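Local structure of aminotransferase, class V family protein (Trichomonas vaginalis, 5F8V) at residues K53-R58 with I71-G76; A207-V212 with T248-F253; E283-N288 with M305-P310; P289-R294 with A322-F327; L99-W104 with V134-R139. The protein probably catalyses the pyridoxal-phosphate-dependent transamination of O-phospho-L-serine with 2-oxoglutarate, which gives 3-phosphooxypyruvate and L-glutamate on the way to L-serine. All coordinates share one frame; numbering follows the deposited sequence.

The five contacts form two close pairs and a fifth that touches one of them. Interactions 1 and 2, with centres about 8 Å apart, share the large mixed sheet: strands 69-75 and 209-215 are neighbours, and the Gly-76 N to Gly-208 O distance of 2.7 Å probably marks a hydrogen bond. Lys-202, which carries the cofactor as a Schiff base, lies a few residues before 207-212. Interactions 3 and 4, centres about 7 Å apart, lie toward the C-terminus with centres about 38 and 40 Å from that of interaction 1, joined by Phe-308 N to Val-292 O at 3.0 Å. Interaction 5 meets interaction 4 where Arg-294 O packs on Val-134 CB, 3.6 Å away.

Interaction 1: residues K53-R58 with I71-G76; sequences KEATER and ILFVAG
Ala-55 and Thr-56 of helix 46-63 pack on Ile-71 and Phe-73 of strand 69-75, an alpha-beta layer contact at the edge of the seven-stranded mixed sheet of the large domain of this fold-type I PLP enzyme. The strand is the outermost one on its side within the chain. The local axes come within 9.2 Å and run at 127°, so helix and strand head in largely opposed directions. Alternate strand residues supply the contact. The Phe-73 ring presents its edge to the helix: Thr-56 OG1 lies close to the ring plane, 3.4 Å from Phe-73 CE2, while Phe-73 CZ, on the same edge, approaches Ala-55, 4.2 Å from its CB and 4.0 Å from its O. In Phe-73, chi1 of -67° sets CG beside the backbone N and brings the ring edge to the helix. The methyl of Thr-56 turns to the other partner, CG2 standing 3.9 Å from Ile-71 CB. Further along, Ile-71 CD1 approaches Thr-56 O at 3.8 Å. Elsewhere on the helix, Arg-58 NH2 and Glu-54 OE1 form a salt bridge of 2.8 Å, in the guanidinium plane but well above the carboxylate plane; Asn-255 and Glu-262 of helix 248-263 also bind this pair. A hydrogen bond to Gln-52 O, one turn back, fixes the hydroxyl of Thr-56. Lying near the ring plane, the oxygen meets the weakly positive hydrogen rim of Phe-73 and not its pi cloud, an arrangement that probably adds a little electrostatic attraction to what is otherwise dispersion.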
# COMPACT_ATOMS: atom_id res chain seq x y z
N LYS A 53 -6.88 15.85 -4.29
CA LYS A 53 -6.54 17.27 -4.20
C LYS A 53 -7.01 17.82 -2.86
O LYS A 53 -6.23 18.40 -2.11
CB LYS A 53 -7.18 18.05 -5.36
CG LYS A 53 -6.80 19.51 -5.47
CD LYS A 53 -7.56 20.15 -6.65
CE LYS A 53 -7.71 21.65 -6.50
NZ LYS A 53 -8.81 22.19 -7.35
N GLU A 54 -8.29 17.61 -2.55
CA GLU A 54 -8.89 18.05 -1.30
C GLU A 54 -8.15 17.47 -0.07
O GLU A 54 -7.82 18.21 0.86
CB GLU A 54 -10.37 17.67 -1.26
CG GLU A 54 -11.13 18.16 -0.03
CD GLU A 54 -12.53 17.61 0.03
OE1 GLU A 54 -12.85 16.87 0.99
OE2 GLU A 54 -13.32 17.91 -0.88
N ALA A 55 -7.89 16.16 -0.09
CA ALA A 55 -7.17 15.50 1.01
C ALA A 55 -5.79 16.12 1.26
O ALA A 55 -5.39 16.32 2.41
CB ALA A 55 -7.05 14.01 0.73
N THR A 56 -5.09 16.45 0.17
CA THR A 56 -3.77 17.06 0.26
C THR A 56 -3.84 18.46 0.89
O THR A 56 -3.08 18.79 1.82
CB THR A 56 -3.10 17.14 -1.14
OG1 THR A 56 -3.09 15.84 -1.74
CG2 THR A 56 -1.68 17.68 -1.04
N GLU A 57 -4.76 19.27 0.37
CA GLU A 57 -5.01 20.62 0.88
C GLU A 57 -5.44 20.60 2.34
O GLU A 57 -4.96 21.40 3.14
CB GLU A 57 -6.08 21.33 0.02
CG GLU A 57 -5.57 21.85 -1.32
CD GLU A 57 -6.67 22.17 -2.33
OE1 GLU A 57 -7.86 22.23 -1.96
OE2 GLU A 57 -6.34 22.35 -3.52
N ARG A 58 -6.33 19.68 2.70
CA ARG A 58 -6.84 19.61 4.07
C ARG A 58 -5.69 19.31 5.05
O ARG A 58 -5.59 19.92 6.11
CB ARG A 58 -7.96 18.58 4.20
CG ARG A 58 -8.76 18.70 5.48
CD ARG A 58 -9.95 17.76 5.54
NE ARG A 58 -10.87 17.86 4.41
CZ ARG A 58 -11.86 18.75 4.26
NH1 ARG A 58 -12.13 19.68 5.17
NH2 ARG A 58 -12.63 18.68 3.17
N ILE A 71 3.64 17.56 -0.42
CA ILE A 71 2.93 16.57 0.38
C ILE A 71 2.65 15.37 -0.51
O ILE A 71 2.07 15.51 -1.59
CB ILE A 71 1.62 17.13 0.97
CG1 ILE A 71 1.90 18.35 1.86
CG2 ILE A 71 0.89 16.06 1.79
CD1 ILE A 71 0.67 19.09 2.34
N LEU A 72 3.08 14.18 -0.07
CA LEU A 72 2.84 12.94 -0.82
C LEU A 72 1.97 11.98 -0.03
O LEU A 72 2.10 11.86 1.18
CB LEU A 72 4.16 12.24 -1.16
CG LEU A 72 5.27 13.03 -1.85
CD1 LEU A 72 6.41 12.09 -2.20
CD2 LEU A 72 4.77 13.72 -3.12
N PHE A 73 1.08 11.30 -0.74
CA PHE A 73 0.44 10.07 -0.27
C PHE A 73 1.06 8.98 -1.12
O PHE A 73 1.00 9.06 -2.35
CB PHE A 73 -1.06 10.10 -0.52
CG PHE A 73 -1.79 11.12 0.30
CD1 PHE A 73 -2.07 10.87 1.64
CD2 PHE A 73 -2.20 12.33 -0.25
CE1 PHE A 73 -2.75 11.81 2.41
CE2 PHE A 73 -2.88 13.28 0.51
CZ PHE A 73 -3.15 13.02 1.84
N VAL A 74 1.64 7.97 -0.47
CA VAL A 74 2.29 6.86 -1.19
C VAL A 74 1.84 5.49 -0.69
O VAL A 74 1.38 5.35 0.44
CB VAL A 74 3.83 6.96 -1.11
CG1 VAL A 74 4.31 8.13 -1.96
CG2 VAL A 74 4.32 7.12 0.34
N ALA A 75 1.94 4.50 -1.57
CA ALA A 75 1.72 3.11 -1.19
C ALA A 75 2.88 2.68 -0.30
O ALA A 75 3.99 3.17 -0.47
CB ALA A 75 1.64 2.22 -2.42
N GLY A 76 2.62 1.78 0.63
CA GLY A 76 3.67 1.22 1.49
C GLY A 76 3.76 1.87 2.86
O GLY A 76 3.51 3.07 3.01

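Interaction 2: residues A207-V212 with T248-F253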
# COMPACT_ATOMS: atom_id res chain seq x y z
N ALA A 207 -3.65 0.76 7.14
CA ALA A 207 -2.32 0.26 6.85
C ALA A 207 -2.16 0.07 5.34
O ALA A 207 -3.14 -0.19 4.65
CB ALA A 207 -2.07 -1.06 7.57
N GLY A 208 -0.93 0.21 4.87
CA GLY A 208 -0.60 0.11 3.45
C GLY A 208 -0.24 1.44 2.81
O GLY A 208 0.17 1.46 1.64
N MET A 209 -0.40 2.55 3.55
CA MET A 209 -0.20 3.90 3.03
C MET A 209 0.59 4.77 4.01
O MET A 209 0.42 4.65 5.22
CB MET A 209 -1.56 4.56 2.74
CG MET A 209 -1.49 5.95 2.11
SD MET A 209 -1.47 7.32 3.28
CE MET A 209 -3.20 7.38 3.71
N SER A 210 1.43 5.64 3.45
CA SER A 210 2.21 6.61 4.23
C SER A 210 2.06 8.01 3.65
O SER A 210 1.88 8.19 2.43
CB SER A 210 3.70 6.25 4.24
OG SER A 210 3.94 4.96 4.79
N VAL A 211 2.15 9.01 4.53
CA VAL A 211 2.33 10.40 4.14
C VAL A 211 3.82 10.70 4.17
O VAL A 211 4.50 10.35 5.14
CB VAL A 211 1.56 11.36 5.07
CG1 VAL A 211 2.11 12.78 5.02
CG2 VAL A 211 0.08 11.33 4.72
N VAL A 212 4.32 11.35 3.11
CA VAL A 212 5.69 11.86 3.09
C VAL A 212 5.61 13.35 2.77
O VAL A 212 5.01 13.75 1.77
CB VAL A 212 6.58 11.11 2.08
CG1 VAL A 212 8.05 11.43 2.33
CG2 VAL A 212 6.36 9.61 2.15
N THR A 248 -6.33 4.49 -3.13
CA THR A 248 -7.43 5.46 -3.08
C THR A 248 -8.29 5.36 -1.82
O THR A 248 -8.59 6.39 -1.19
CB THR A 248 -8.32 5.36 -4.34
OG1 THR A 248 -8.73 4.01 -4.53
CG2 THR A 248 -7.58 5.81 -5.59
N PHE A 249 -8.66 4.15 -1.42
CA PHE A 249 -9.48 4.00 -0.22
C PHE A 249 -8.77 4.51 1.03
O PHE A 249 -9.41 5.10 1.91
CB PHE A 249 -9.96 2.56 -0.03
CG PHE A 249 -11.06 2.42 1.00
CD1 PHE A 249 -10.77 2.08 2.31
CD2 PHE A 249 -12.38 2.65 0.65
CE1 PHE A 249 -11.78 1.96 3.26
CE2 PHE A 249 -13.40 2.54 1.59
CZ PHE A 249 -13.10 2.19 2.90
N ALA A 250 -7.46 4.31 1.11
CA ALA A 250 -6.68 4.80 2.25
C ALA A 250 -6.66 6.33 2.31
O ALA A 250 -6.75 6.92 3.39
CB ALA A 250 -5.27 4.24 2.19
N ILE A 251 -6.56 6.97 1.14
CA ILE A 251 -6.49 8.43 1.06
C ILE A 251 -7.84 9.04 1.40
O ILE A 251 -7.91 9.97 2.20
CB ILE A 251 -6.00 8.90 -0.34
CG1 ILE A 251 -4.54 8.46 -0.56
CG2 ILE A 251 -6.10 10.42 -0.49
CD1 ILE A 251 -4.16 8.28 -2.01
N TYR A 252 -8.89 8.52 0.76
CA TYR A 252 -10.28 8.86 1.09
C TYR A 252 -10.57 8.74 2.59
O TYR A 252 -11.17 9.63 3.19
CB TYR A 252 -11.25 7.97 0.27
CG TYR A 252 -12.59 7.67 0.91
CD1 TYR A 252 -13.69 8.50 0.71
CD2 TYR A 252 -12.77 6.53 1.70
CE1 TYR A 252 -14.91 8.21 1.28
CE2 TYR A 252 -13.99 6.24 2.29
CZ TYR A 252 -15.06 7.09 2.08
OH TYR A 252 -16.27 6.80 2.66
N PHE A 253 -10.14 7.63 3.19
CA PHE A 253 -10.40 7.39 4.60
C PHE A 253 -9.55 8.30 5.50
O PHE A 253 -10.04 8.80 6.51
CB PHE A 253 -10.23 5.92 4.99
CG PHE A 253 -10.92 5.57 6.27
CD1 PHE A 253 -10.22 5.47 7.46
CD2 PHE A 253 -12.30 5.39 6.29
CE1 PHE A 253 -10.87 5.16 8.64
CE2 PHE A 253 -12.95 5.08 7.47
CZ PHE A 253 -12.24 4.97 8.64
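Met-209 and Ala-250 touch with no ring between them, while the flat groups of helix 248-263 pack among themselves. Over one face of Phe-249, toward its rim, lies Tyr-252 CD2, 4.0 Å above the plane; at the edge of the Tyr-252 ring, in its plane, sits Phe-249 O. Phe-249 also stacks on Phe-249 of the second subunit, so one side of the helix lies at the subunit interface, and Tyr-252 meets Trp-31 and His-256 edge to face. The strand side of the contact rests on one residue. From strand 209-215, Met-209 points at the helix and lays its CB 3.8 Å from Ala-250 CB. Its CG stands 4.1 Å from the same methyl. The chain sets out with CG opposite the backbone N (chi1 -176°), then bends at chi2 (-91°) and again at chi3 (-78°), which folds the terminal methyl back onto the helix. There CE comes 3.6 Å from Ala-250 O and 4.3 Å from Ile-251 N. Phe-73 of the adjacent strand 69-75 touches both Met-209 and Ile-251, linking this contact to that strand. A single methyl at Ala-250 is consistent with the CA atoms of Met-209 and Ala-250 coming within 6.6 Å. Cohesion here is essentially dispersion between hydrocarbon groups, with the slightly positive S-methyl of Met-209 probably gaining a small attraction from the carbonyl oxygen it approaches.

Interaction 3: residues E283-N288 with M305-P310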
# COMPACT_ATOMS: atom_id res chain seq x y z
N GLU A 283 -0.41 8.91 35.94
CA GLU A 283 -0.77 8.99 37.36
C GLU A 283 -1.32 7.64 37.89
O GLU A 283 -1.07 7.31 39.04
CB GLU A 283 -1.73 10.17 37.64
CG GLU A 283 -2.33 10.26 39.05
CD GLU A 283 -1.30 10.43 40.18
OE1 GLU A 283 -0.14 9.98 40.05
OE2 GLU A 283 -1.66 11.01 41.22
N ALA A 284 -2.02 6.87 37.05
CA ALA A 284 -2.43 5.51 37.43
C ALA A 284 -1.23 4.56 37.56
O ALA A 284 -1.21 3.69 38.44
CB ALA A 284 -3.45 4.96 36.44
N ILE A 285 -0.22 4.72 36.70
CA ILE A 285 1.02 3.96 36.83
C ILE A 285 1.75 4.38 38.12
O ILE A 285 1.90 3.58 39.03
CB ILE A 285 1.96 4.14 35.61
CG1 ILE A 285 1.33 3.53 34.35
CG2 ILE A 285 3.33 3.52 35.88
CD1 ILE A 285 1.91 4.06 33.05
N ASP A 286 2.14 5.66 38.19
CA ASP A 286 3.04 6.18 39.24
C ASP A 286 2.50 6.04 40.66
O ASP A 286 3.27 5.72 41.58
CB ASP A 286 3.40 7.65 38.98
CG ASP A 286 4.31 7.84 37.76
OD1 ASP A 286 4.85 6.86 37.22
OD2 ASP A 286 4.48 9.00 37.33
N SER A 287 1.20 6.27 40.84
CA SER A 287 0.58 6.24 42.17
C SER A 287 0.26 4.83 42.70
O SER A 287 -0.21 4.70 43.83
CB SER A 287 -0.71 7.06 42.17
OG SER A 287 -1.72 6.42 41.43
N ASN A 288 0.51 3.80 41.89
CA ASN A 288 0.16 2.43 42.22
C ASN A 288 1.43 1.59 42.38
O ASN A 288 2.20 1.50 41.44
CB ASN A 288 -0.72 1.86 41.10
CG ASN A 288 -1.34 0.52 41.44
OD1 ASN A 288 -0.78 -0.27 42.19
ND2 ASN A 288 -2.51 0.25 40.87
N MET A 305 2.25 4.35 26.30
CA MET A 305 2.58 4.37 27.71
C MET A 305 2.89 2.96 28.16
O MET A 305 2.00 2.26 28.64
CB MET A 305 1.39 4.94 28.50
CG MET A 305 1.24 6.44 28.33
SD MET A 305 -0.41 7.02 28.00
CE MET A 305 -0.51 6.86 26.22
N PRO A 306 4.16 2.51 27.97
CA PRO A 306 4.52 1.22 28.55
C PRO A 306 4.51 1.28 30.07
O PRO A 306 4.68 2.35 30.66
CB PRO A 306 5.92 0.93 28.00
CG PRO A 306 6.43 2.22 27.46
CD PRO A 306 5.25 3.12 27.20
N PHE A 307 4.26 0.13 30.68
CA PHE A 307 4.39 -0.03 32.13
C PHE A 307 4.52 -1.50 32.46
O PHE A 307 4.13 -2.36 31.68
CB PHE A 307 3.25 0.65 32.90
CG PHE A 307 1.87 0.16 32.55
CD1 PHE A 307 1.20 0.63 31.43
CD2 PHE A 307 1.20 -0.73 33.39
CE1 PHE A 307 -0.09 0.21 31.14
CE2 PHE A 307 -0.08 -1.17 33.10
CZ PHE A 307 -0.74 -0.69 31.98
N PHE A 308 5.11 -1.78 33.61
CA PHE A 308 5.52 -3.12 33.96
C PHE A 308 5.15 -3.47 35.39
O PHE A 308 4.87 -2.60 36.21
CB PHE A 308 7.03 -3.25 33.79
CG PHE A 308 7.50 -3.06 32.38
CD1 PHE A 308 7.70 -4.16 31.56
CD2 PHE A 308 7.74 -1.79 31.89
CE1 PHE A 308 8.12 -3.99 30.25
CE2 PHE A 308 8.16 -1.61 30.58
CZ PHE A 308 8.35 -2.71 29.76
N ARG A 309 5.20 -4.77 35.67
CA ARG A 309 5.24 -5.26 37.05
C ARG A 309 6.45 -4.58 37.71
O ARG A 309 7.38 -4.20 37.00
CB ARG A 309 5.44 -6.78 37.08
CG ARG A 309 4.26 -7.59 36.57
CD ARG A 309 4.57 -9.08 36.45
NE ARG A 309 5.75 -9.32 35.61
CZ ARG A 309 6.99 -9.56 36.05
NH1 ARG A 309 7.28 -9.62 37.36
NH2 ARG A 309 7.98 -9.73 35.17
N PRO A 310 6.45 -4.44 39.05
CA PRO A 310 7.50 -3.67 39.74
C PRO A 310 8.96 -3.98 39.34
O PRO A 310 9.79 -3.06 39.29
CB PRO A 310 7.26 -4.01 41.21
CG PRO A 310 5.81 -4.30 41.28
CD PRO A 310 5.52 -5.05 40.01
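Ile-285, near the C-terminal end of helix 267-286, packs on Phe-307 of strand 304-307, joining that helix to the two-stranded antiparallel sheet 304-307/345-348 of the C-terminal part of the fold. Apolar contact comes first. Ile-285 CD1 lies 3.7 Å from Phe-307 CB, and CG1 follows at 3.8 Å from the same atom; both also reach the ring obliquely, CD1 to Phe-307 CD1 at 3.9 Å. The CG of Phe-307 sits between its backbone N and carbonyl carbon (chi1 58°), which takes the far end of the ring away from the helix, toward Phe-291, Phe-324 and Phe-345. Two carbonyl oxygens lie beside the apolar contact: Pro-306 O is 4.0 Å from Ile-285 CD1 and takes a hydrogen bond from Asn-293, while Met-305 O lies in plane at the Phe-307 ring edge. Hydrogen bonds within 283-288 finish the helix. Asn-288 N bonds to Ile-285 O at 3.2 Å, and Glu-283 O accepts two donors: Ser-287 N at 3.1 Å and Ser-287 OG at 2.6 Å, the hydroxyl standing 19° off the carbonyl plane.

Interaction 4: residues P289-R294 with A322-F327; sequences PNFVNR and AKFVNF
Phe-291, in the loop between helix 267-286 and strand 304-307, drives the edge of its ring onto the face of Phe-324 of helix 318-329. Its CB points toward the helix, and chi1 of -53° places CG beside the backbone N. One face of the ring is met on the way by Asn-290 CB, 4.0 Å above the plane and toward the rim. At the far end two atoms do the touching. Phe-291 CE1 hovers near the middle of the Phe-324 ring, at similar distances from all six of its carbons, the nearest being Phe-324 CE1 and CZ, each at 3.9 Å. Phe-291 CZ, at the tip, reaches closer but off centre, 3.5 Å from Phe-324 CE2 and 3.6 Å from Phe-324 CZ. The centroids of the Phe-291 and Phe-324 rings are 4.8 Å apart and the two planes meet at 57°, a tilted version of the T-shaped pair. In Phe-324, chi1 of -179° sets CG opposite the backbone N, and the ring reaches the loop. Trp-368 and Phe-345 also meet Phe-324 edge to face, and Met-365 of helix 355-367 touches both rings, so the pair lies within a larger aromatic cluster. On the same helix Asn-326 ND2 bonds to Ala-322 O at 2.7 Å, and Asn-326 N grips that oxygen from the opposite face of its plane. Chemically, the edge hydrogens of Phe-291 carry slight positive charge toward the electron-rich face of Phe-324, so orientation as well as dispersion probably holds the loop to the helix.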
# COMPACT_ATOMS: atom_id res chain seq x y z
N PRO A 289 1.62 0.93 43.55
CA PRO A 289 2.83 0.10 43.74
C PRO A 289 2.95 -1.13 42.83
O PRO A 289 4.05 -1.67 42.68
CB PRO A 289 2.72 -0.35 45.21
CG PRO A 289 1.26 -0.31 45.50
CD PRO A 289 0.75 0.89 44.74
N ASN A 290 1.86 -1.58 42.21
CA ASN A 290 1.91 -2.72 41.29
C ASN A 290 2.45 -2.44 39.89
O ASN A 290 2.73 -3.38 39.14
CB ASN A 290 0.52 -3.35 41.17
CG ASN A 290 0.03 -3.88 42.50
OD1 ASN A 290 0.63 -4.80 43.06
ND2 ASN A 290 -1.06 -3.31 43.02
N PHE A 291 2.59 -1.16 39.53
CA PHE A 291 3.03 -0.76 38.19
C PHE A 291 4.15 0.29 38.24
O PHE A 291 4.17 1.15 39.13
CB PHE A 291 1.83 -0.22 37.38
CG PHE A 291 0.64 -1.15 37.34
CD1 PHE A 291 0.65 -2.28 36.53
CD2 PHE A 291 -0.49 -0.89 38.10
CE1 PHE A 291 -0.44 -3.14 36.48
CE2 PHE A 291 -1.59 -1.74 38.05
CZ PHE A 291 -1.56 -2.86 37.25
N VAL A 292 5.06 0.20 37.28
CA VAL A 292 6.17 1.16 37.14
C VAL A 292 6.42 1.53 35.68
O VAL A 292 6.26 0.69 34.79
CB VAL A 292 7.50 0.59 37.72
CG1 VAL A 292 7.35 0.28 39.21
CG2 VAL A 292 7.97 -0.64 36.96
N ASN A 293 6.80 2.78 35.45
CA ASN A 293 7.31 3.25 34.16
C ASN A 293 8.55 4.07 34.46
O ASN A 293 8.50 4.96 35.31
CB ASN A 293 6.25 4.09 33.43
CG ASN A 293 6.83 4.89 32.25
OD1 ASN A 293 7.62 5.81 32.43
ND2 ASN A 293 6.40 4.56 31.03
N ARG A 294 9.63 3.78 33.75
CA ARG A 294 10.97 4.34 34.02
C ARG A 294 11.31 5.60 33.24
O ARG A 294 12.33 6.23 33.52
CB ARG A 294 12.06 3.30 33.68
CG ARG A 294 12.50 2.44 34.85
CD ARG A 294 13.68 1.57 34.44
NE ARG A 294 13.82 0.39 35.29
CZ ARG A 294 14.68 -0.61 35.08
NH1 ARG A 294 15.51 -0.60 34.03
NH2 ARG A 294 14.71 -1.64 35.92
N ALA A 322 0.61 -12.15 31.98
CA ALA A 322 -0.65 -12.70 31.46
C ALA A 322 -1.84 -12.53 32.40
O ALA A 322 -2.97 -12.39 31.92
CB ALA A 322 -0.49 -14.17 31.07
N LYS A 323 -1.61 -12.54 33.71
CA LYS A 323 -2.68 -12.36 34.70
C LYS A 323 -3.36 -10.99 34.61
O LYS A 323 -4.58 -10.92 34.56
CB LYS A 323 -2.18 -12.60 36.12
CG LYS A 323 -1.97 -14.05 36.51
CD LYS A 323 -1.36 -14.14 37.90
CE LYS A 323 -1.46 -15.54 38.48
NZ LYS A 323 -0.74 -16.54 37.65
N PHE A 324 -2.57 -9.91 34.60
CA PHE A 324 -3.13 -8.56 34.44
C PHE A 324 -3.68 -8.31 33.03
O PHE A 324 -4.68 -7.62 32.87
CB PHE A 324 -2.13 -7.46 34.82
CG PHE A 324 -2.69 -6.06 34.68
CD1 PHE A 324 -2.26 -5.22 33.65
CD2 PHE A 324 -3.67 -5.59 35.55
CE1 PHE A 324 -2.78 -3.93 33.52
CE2 PHE A 324 -4.20 -4.32 35.41
CZ PHE A 324 -3.75 -3.48 34.40
N VAL A 325 -3.01 -8.86 32.01
CA VAL A 325 -3.48 -8.72 30.62
C VAL A 325 -4.86 -9.33 30.47
O VAL A 325 -5.76 -8.72 29.87
CB VAL A 325 -2.49 -9.36 29.61
CG1 VAL A 325 -3.10 -9.50 28.23
CG2 VAL A 325 -1.21 -8.52 29.53
N ASN A 326 -5.02 -10.54 30.99
CA ASN A 326 -6.31 -11.23 30.95
C ASN A 326 -7.36 -10.58 31.82
O ASN A 326 -8.53 -10.56 31.46
CB ASN A 326 -6.13 -12.71 31.27
CG ASN A 326 -5.63 -13.48 30.08
OD1 ASN A 326 -6.37 -13.69 29.11
ND2 ASN A 326 -4.36 -13.87 30.10
N PHE A 327 -6.92 -10.03 32.95
CA PHE A 327 -7.76 -9.18 33.80
C PHE A 327 -8.35 -8.01 33.00
O PHE A 327 -9.54 -7.70 33.13
CB PHE A 327 -6.94 -8.66 34.98
CG PHE A 327 -7.74 -7.90 36.01
CD1 PHE A 327 -7.72 -6.51 36.03
CD2 PHE A 327 -8.48 -8.59 36.97
CE1 PHE A 327 -8.44 -5.81 37.00
CE2 PHE A 327 -9.19 -7.89 37.94
CZ PHE A 327 -9.18 -6.51 37.95

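Interaction 5: residues L99-W104 with V134-R139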
# COMPACT_ATOMS: atom_id res chain seq x y z
N LEU A 99 20.03 9.12 14.90
CA LEU A 99 19.91 9.06 16.36
C LEU A 99 18.93 7.94 16.68
O LEU A 99 17.75 8.03 16.32
CB LEU A 99 19.43 10.39 16.94
CG LEU A 99 19.15 10.39 18.45
CD1 LEU A 99 20.43 10.38 19.26
CD2 LEU A 99 18.28 11.58 18.85
N CYS A 100 19.42 6.91 17.36
CA CYS A 100 18.62 5.74 17.69
C CYS A 100 18.18 5.80 19.14
O CYS A 100 18.97 5.54 20.05
CB CYS A 100 19.42 4.47 17.41
SG CYS A 100 19.97 4.30 15.69
N THR A 101 16.92 6.18 19.37
CA THR A 101 16.37 6.28 20.72
C THR A 101 15.53 5.06 21.11
O THR A 101 15.11 4.94 22.26
CB THR A 101 15.49 7.53 20.85
OG1 THR A 101 14.47 7.51 19.85
CG2 THR A 101 16.35 8.80 20.70
N GLY A 102 15.27 4.17 20.16
CA GLY A 102 14.44 2.99 20.42
C GLY A 102 14.43 2.07 19.22
O GLY A 102 15.32 2.13 18.37
N THR A 103 13.41 1.23 19.13
CA THR A 103 13.36 0.17 18.12
C THR A 103 13.22 0.68 16.68
O THR A 103 13.89 0.18 15.81
CB THR A 103 12.23 -0.83 18.44
OG1 THR A 103 12.43 -1.33 19.77
CG2 THR A 103 12.20 -1.98 17.46
N TRP A 104 12.36 1.67 16.43
CA TRP A 104 12.08 2.07 15.04
C TRP A 104 13.21 2.90 14.41
O TRP A 104 13.56 2.67 13.25
CB TRP A 104 10.73 2.77 14.92
CG TRP A 104 9.59 1.87 15.27
CD1 TRP A 104 8.74 2.00 16.33
CD2 TRP A 104 9.21 0.67 14.60
NE1 TRP A 104 7.84 0.97 16.34
CE2 TRP A 104 8.10 0.14 15.29
CE3 TRP A 104 9.69 -0.01 13.47
CZ2 TRP A 104 7.46 -1.05 14.89
CZ3 TRP A 104 9.06 -1.20 13.07
CH2 TRP A 104 7.96 -1.70 13.79
N VAL A 134 15.76 5.10 29.39
CA VAL A 134 14.90 5.94 30.23
C VAL A 134 14.79 7.38 29.71
O VAL A 134 14.07 8.19 30.28
CB VAL A 134 15.38 5.96 31.71
CG1 VAL A 134 15.53 4.54 32.24
CG2 VAL A 134 16.68 6.75 31.88
N GLU A 135 15.51 7.67 28.63
CA GLU A 135 15.63 9.03 28.11
C GLU A 135 16.24 9.00 26.72
O GLU A 135 16.78 7.97 26.29
CB GLU A 135 16.50 9.89 29.06
CG GLU A 135 17.93 9.37 29.25
CD GLU A 135 18.74 10.13 30.30
OE1 GLU A 135 18.34 11.24 30.73
OE2 GLU A 135 19.80 9.61 30.70
N VAL A 136 16.15 10.12 26.01
CA VAL A 136 16.99 10.38 24.85
C VAL A 136 18.36 10.80 25.40
O VAL A 136 18.42 11.65 26.29
CB VAL A 136 16.41 11.50 23.97
CG1 VAL A 136 17.38 11.89 22.85
CG2 VAL A 136 15.07 11.07 23.40
N PRO A 137 19.46 10.21 24.88
CA PRO A 137 20.79 10.62 25.36
C PRO A 137 21.03 12.11 25.20
O PRO A 137 20.52 12.72 24.25
CB PRO A 137 21.74 9.82 24.46
CG PRO A 137 20.96 8.62 24.07
CD PRO A 137 19.56 9.12 23.89
N ALA A 138 21.77 12.69 26.15
CA ALA A 138 21.96 14.13 26.24
C ALA A 138 22.59 14.69 24.96
O ALA A 138 23.49 14.08 24.39
CB ALA A 138 22.82 14.47 27.44
N ARG A 139 22.07 15.84 24.52
CA ARG A 139 22.49 16.49 23.27
C ARG A 139 24.02 16.64 23.13
O ARG A 139 24.57 16.40 22.06
CB ARG A 139 21.81 17.87 23.14
CG ARG A 139 22.20 18.72 21.94
CD ARG A 139 21.94 18.01 20.63
NE ARG A 139 22.41 18.75 19.46
CZ ARG A 139 23.66 18.75 18.98
NH1 ARG A 139 24.63 18.05 19.58
NH2 ARG A 139 23.95 19.48 17.91
O HOH W 1 16.66 6.40 23.92
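Thr-101 and Val-136 bring their backbones closest, with CA atoms 5.9 Å apart, and a water spans the gap by donating to Thr-101 O at 2.7 Å and to Glu-135 O at 2.8 Å. The two carbonyl oxygens, both acceptors, are bridged by the one water, which donates to each. The side chains add an apolar patch centred on Val-136, both of whose methyls take part. Its CG2 lies 3.8 Å from Thr-101 CG2, and its CG1 stands 3.9 Å from that same atom, so the threonine methyl lodges against both. Thr-101 has OG1 between the backbone N and the carbonyl carbon (chi1 56°), an arrangement that leaves CG2 to face the valine. Val-136 CG1 also meets Leu-99, 4.1 Å from its CD2, the two side chains crossing at about a right angle. Trp-299 touches Val-136, and Trp-142 and Phe-164 touch Leu-99, extending the patch beyond the two segments. Gly-102, at the N-cap position, then leads into helix 103-115, where Ser-105 OG binds Thr-101 N. Within the fold, 99-104 is thus the link from strand 95-98 into helix 103-115; the backbone of Leu-99 is hydrogen-bonded to Tyr-152 of strand 148-154, and the segment packs against the loop that joins strand 121-124 to strand 148-154.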